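Local coordinates for protein beta-galactosidase (Geobacillus stearothermophilus, PDB 4OIF) that probably hydrolyses terminal non-reducing beta-D-galactose residues of beta-galactosides as a zinc-containing, trimeric member of glycoside hydrolase family 42, at residues N541-L552 with E567-Y575. Numbering follows the deposited sequence.
Sequences NSVHYRGRSYEL and EGVYEDDFY
His544 and Val569 form the hydrogen-bonded pair joining antiparallel strands 541-545 and 565-570, with His544 N 2.8 Å from Val569 O. On the face carrying Ser542, His544 and Val569, Glu571 stretches across both arms of the 541-552 hairpin. With CG anti to its carbonyl carbon (chi1 -59°) and the chain extended, OE1 lies 2.7 Å from Ser542 OG; Ser549 OG also approaches OE1, at a doubtful modelled length. Small serines offer hydroxyls without bulk. With an alanine at Glu571, Ser542 OG would probably lose the carboxylate it bonds to, and a gap open beside the hairpin. On the buried face, Val543 CG2 and Leu552 CD1 pack on Tyr570, the leucine at the ring edge, while the phenol reaches Thr557. At the turn, opposite charges pair: Arg546 NH1 meets Glu567 OE1 in a salt bridge at 2.9 Å; Arg546 NE also pairs with Glu609, and Ser583 bonds to Glu567 OE2. Asn541, donor and acceptor at once, bonds weakly to the Asp572 backbone; water joins it to Asp573. Apolar packing on one face thus complements hydroxyl-carboxylate bonding on the other, and through Asp573, salt-bridged to Arg338 of a neighbouring subunit, segment 567-575 meets that subunit, consistent with a trimerisation domain.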
loop_
_atom_site.group_PDB
_atom_site.type_symbol
_atom_site.label_atom_id
_atom_site.label_comp_id
_atom_site.label_asym_id
_atom_site.label_seq_id
_atom_site.Cartn_x
_atom_site.Cartn_y
_atom_site.Cartn_z
ATOM N N ASN A 541 16.283 -2.216 25.892
ATOM C CA ASN A 541 17.254 -1.903 26.927
ATOM C C ASN A 541 16.494 -1.904 28.243
ATOM O O ASN A 541 15.388 -2.444 28.325
ATOM C CB ASN A 541 17.967 -0.559 26.666
ATOM C CG ASN A 541 19.419 -0.520 27.225
ATOM O OD1 ASN A 541 19.663 -0.844 28.389
ATOM N ND2 ASN A 541 20.377 -0.130 26.383
ATOM N N SER A 542 17.083 -1.312 29.267
ATOM C CA SER A 542 16.443 -1.212 30.559
ATOM C C SER A 542 17.146 -0.160 31.376
ATOM O O SER A 542 18.350 0.053 31.214
ATOM C CB SER A 542 16.474 -2.544 31.297
ATOM O OG SER A 542 17.810 -2.933 31.547
ATOM N N VAL A 543 16.384 0.495 32.249
ATOM C CA VAL A 543 16.915 1.480 33.174
ATOM C C VAL A 543 16.719 1.015 34.619
ATOM O O VAL A 543 15.629 0.624 35.021
ATOM C CB VAL A 543 16.242 2.850 32.973
ATOM C CG1 VAL A 543 16.679 3.826 34.051
ATOM C CG2 VAL A 543 16.571 3.394 31.599
ATOM N N HIS A 544 17.787 1.040 35.400
ATOM C CA HIS A 544 17.662 0.784 36.821
ATOM C C HIS A 544 17.374 2.098 37.515
ATOM O O HIS A 544 18.119 3.081 37.357
ATOM C CB HIS A 544 18.922 0.143 37.380
ATOM C CG HIS A 544 18.716 -0.519 38.702
ATOM N ND1 HIS A 544 18.919 0.132 39.899
ATOM C CD2 HIS A 544 18.317 -1.772 39.017
ATOM C CE1 HIS A 544 18.665 -0.697 40.896
ATOM N NE2 HIS A 544 18.294 -1.858 40.387
ATOM N N TYR A 545 16.281 2.095 38.276
ATOM C CA TYR A 545 15.754 3.285 38.919
ATOM C C TYR A 545 14.982 2.882 40.181
ATOM O O TYR A 545 14.155 1.959 40.151
ATOM C CB TYR A 545 14.869 4.060 37.935
ATOM C CG TYR A 545 14.028 5.149 38.553
ATOM C CD1 TYR A 545 14.543 6.415 38.754
ATOM C CD2 TYR A 545 12.707 4.912 38.916
ATOM C CE1 TYR A 545 13.774 7.416 39.309
ATOM C CE2 TYR A 545 11.929 5.907 39.470
ATOM C CZ TYR A 545 12.468 7.156 39.667
ATOM O OH TYR A 545 11.702 8.151 40.221
ATOM N N ARG A 546 15.282 3.565 41.284
ATOM C CA ARG A 546 14.710 3.247 42.593
ATOM C C ARG A 546 14.673 1.753 42.869
ATOM O O ARG A 546 13.632 1.227 43.239
ATOM C CB ARG A 546 13.295 3.810 42.723
ATOM C CG ARG A 546 13.192 5.316 42.535
ATOM C CD ARG A 546 13.742 6.061 43.723
ATOM N NE ARG A 546 13.438 7.487 43.669
ATOM C CZ ARG A 546 14.262 8.405 43.172
ATOM N NH1 ARG A 546 15.442 8.039 42.687
ATOM N NH2 ARG A 546 13.909 9.688 43.164
ATOM N N GLY A 547 15.798 1.074 42.658
ATOM C CA GLY A 547 15.922 -0.342 42.970
ATOM C C GLY A 547 15.295 -1.331 41.994
ATOM O O GLY A 547 15.416 -2.549 42.167
ATOM N N ARG A 548 14.626 -0.833 40.962
ATOM C CA ARG A 548 13.955 -1.737 40.034
ATOM C C ARG A 548 14.544 -1.575 38.620
ATOM O O ARG A 548 15.115 -0.535 38.299
ATOM C CB ARG A 548 12.442 -1.458 40.060
ATOM C CG ARG A 548 11.546 -2.402 39.263
ATOM C CD ARG A 548 10.123 -1.825 39.190
ATOM N NE ARG A 548 9.156 -2.639 38.439
ATOM C CZ ARG A 548 9.197 -2.846 37.121
ATOM N NH1 ARG A 548 10.178 -2.335 36.392
ATOM N NH2 ARG A 548 8.268 -3.579 36.522
ATOM N N SER A 549 14.442 -2.609 37.787
ATOM C CA SER A 549 14.711 -2.451 36.361
ATOM C C SER A 549 13.422 -2.161 35.618
ATOM O O SER A 549 12.392 -2.771 35.904
ATOM C CB SER A 549 15.375 -3.692 35.783
ATOM O OG SER A 549 16.760 -3.661 36.033
ATOM N N TYR A 550 13.487 -1.229 34.667
ATOM C CA TYR A 550 12.334 -0.861 33.829
ATOM C C TYR A 550 12.689 -1.030 32.354
ATOM O O TYR A 550 13.756 -0.619 31.926
ATOM C CB TYR A 550 11.891 0.580 34.101
ATOM C CG TYR A 550 11.422 0.854 35.518
ATOM C CD1 TYR A 550 12.315 1.254 36.505
ATOM C CD2 TYR A 550 10.082 0.724 35.864
ATOM C CE1 TYR A 550 11.887 1.513 37.792
ATOM C CE2 TYR A 550 9.644 0.976 37.150
ATOM C CZ TYR A 550 10.549 1.369 38.107
ATOM O OH TYR A 550 10.115 1.618 39.383
ATOM N N GLU A 551 11.803 -1.628 31.572
ATOM C CA GLU A 551 12.129 -1.881 30.172
ATOM C C GLU A 551 12.172 -0.619 29.297
ATOM O O GLU A 551 11.320 0.261 29.406
ATOM C CB GLU A 551 11.141 -2.873 29.564
ATOM C CG GLU A 551 11.609 -3.433 28.217
ATOM C CD GLU A 551 10.524 -4.198 27.487
ATOM O OE1 GLU A 551 10.793 -5.331 27.033
ATOM O OE2 GLU A 551 9.403 -3.662 27.366
ATOM N N LEU A 552 13.177 -0.549 28.430
ATOM C CA LEU A 552 13.290 0.540 27.473
ATOM C C LEU A 552 13.050 0.041 26.059
ATOM O O LEU A 552 13.535 -1.035 25.676
ATOM C CB LEU A 552 14.667 1.207 27.553
ATOM C CG LEU A 552 14.954 2.384 26.614
ATOM C CD1 LEU A 552 15.942 3.336 27.278
ATOM C CD2 LEU A 552 15.478 1.949 25.245
ATOM N N GLU A 567 19.453 9.771 38.764
ATOM C CA GLU A 567 18.369 9.034 39.403
ATOM C C GLU A 567 18.220 7.636 38.848
ATOM O O GLU A 567 17.782 6.725 39.539
ATOM C CB GLU A 567 17.056 9.785 39.239
ATOM C CG GLU A 567 17.121 11.215 39.699
ATOM C CD GLU A 567 17.065 11.333 41.202
ATOM O OE1 GLU A 567 17.074 10.290 41.886
ATOM O OE2 GLU A 567 17.008 12.470 41.705
ATOM N N GLY A 568 18.580 7.462 37.586
ATOM C CA GLY A 568 18.488 6.145 36.988
ATOM C C GLY A 568 19.538 5.991 35.923
ATOM O O GLY A 568 19.961 6.993 35.330
ATOM N N VAL A 569 19.956 4.751 35.675
ATOM C CA VAL A 569 20.997 4.492 34.671
ATOM C C VAL A 569 20.594 3.392 33.710
ATOM O O VAL A 569 19.801 2.522 34.067
ATOM C CB VAL A 569 22.353 4.089 35.327
ATOM C CG1 VAL A 569 22.813 5.151 36.286
ATOM C CG2 VAL A 569 22.248 2.732 36.027
ATOM N N TYR A 570 21.145 3.423 32.494
ATOM C CA TYR A 570 20.925 2.338 31.528
ATOM C C TYR A 570 21.661 1.094 32.003
ATOM O O TYR A 570 22.602 1.203 32.779
ATOM C CB TYR A 570 21.399 2.737 30.125
ATOM C CG TYR A 570 20.743 3.991 29.585
ATOM C CD1 TYR A 570 19.421 3.968 29.128
ATOM C CD2 TYR A 570 21.437 5.195 29.532
ATOM C CE1 TYR A 570 18.813 5.105 28.643
ATOM C CE2 TYR A 570 20.837 6.337 29.043
ATOM C CZ TYR A 570 19.527 6.287 28.597
ATOM O OH TYR A 570 18.925 7.419 28.111
ATOM N N GLU A 571 21.254 -0.083 31.540
ATOM C CA GLU A 571 21.858 -1.320 32.033
ATOM C C GLU A 571 22.516 -2.190 30.960
ATOM O O GLU A 571 23.153 -3.187 31.269
ATOM C CB GLU A 571 20.804 -2.155 32.762
ATOM C CG GLU A 571 20.148 -1.464 33.943
ATOM C CD GLU A 571 19.266 -2.420 34.727
ATOM O OE1 GLU A 571 18.147 -2.727 34.263
ATOM O OE2 GLU A 571 19.710 -2.892 35.792
ATOM N N ASP A 572 22.350 -1.832 29.697
ATOM C CA ASP A 572 22.908 -2.645 28.629
ATOM C C ASP A 572 23.387 -1.744 27.496
ATOM O O ASP A 572 23.337 -0.526 27.627
ATOM C CB ASP A 572 21.868 -3.654 28.139
ATOM C CG ASP A 572 22.489 -4.961 27.685
ATOM O OD1 ASP A 572 23.719 -4.995 27.452
ATOM O OD2 ASP A 572 21.742 -5.956 27.554
ATOM N N ASP A 573 23.852 -2.349 26.401
ATOM C CA ASP A 573 24.421 -1.643 25.246
ATOM C C ASP A 573 25.630 -0.783 25.644
ATOM O O ASP A 573 26.064 -0.806 26.792
ATOM C CB ASP A 573 23.356 -0.785 24.553
ATOM C CG ASP A 573 23.491 -0.785 23.026
ATOM O OD1 ASP A 573 24.626 -0.784 22.506
ATOM O OD2 ASP A 573 22.444 -0.780 22.341
ATOM N N PHE A 574 26.176 -0.028 24.697
ATOM C CA PHE A 574 27.469 0.617 24.918
ATOM C C PHE A 574 27.401 1.735 25.951
ATOM O O PHE A 574 28.428 2.114 26.499
ATOM C CB PHE A 574 28.068 1.143 23.589
ATOM C CG PHE A 574 27.386 2.368 23.025
ATOM C CD1 PHE A 574 26.294 2.240 22.165
ATOM C CD2 PHE A 574 27.870 3.641 23.302
ATOM C CE1 PHE A 574 25.671 3.364 21.620
ATOM C CE2 PHE A 574 27.257 4.782 22.760
ATOM C CZ PHE A 574 26.148 4.640 21.925
ATOM N N TYR A 575 26.206 2.254 26.228
ATOM C CA TYR A 575 26.065 3.292 27.237
ATOM C C TYR A 575 25.539 2.733 28.556
ATOM O O TYR A 575 24.965 3.465 29.373
ATOM C CB TYR A 575 25.150 4.410 26.739
ATOM C CG TYR A 575 23.950 3.953 25.934
ATOM C CD1 TYR A 575 24.048 3.766 24.559
ATOM C CD2 TYR A 575 22.715 3.731 26.542
ATOM C CE1 TYR A 575 22.967 3.365 23.816
ATOM C CE2 TYR A 575 21.629 3.320 25.810
ATOM C CZ TYR A 575 21.762 3.146 24.434
ATOM O OH TYR A 575 20.688 2.741 23.669
HETATM O O HOH W 1 19.936 0.213 23.591
HETATM O O HOH W 2 16.844 5.807 42.030
#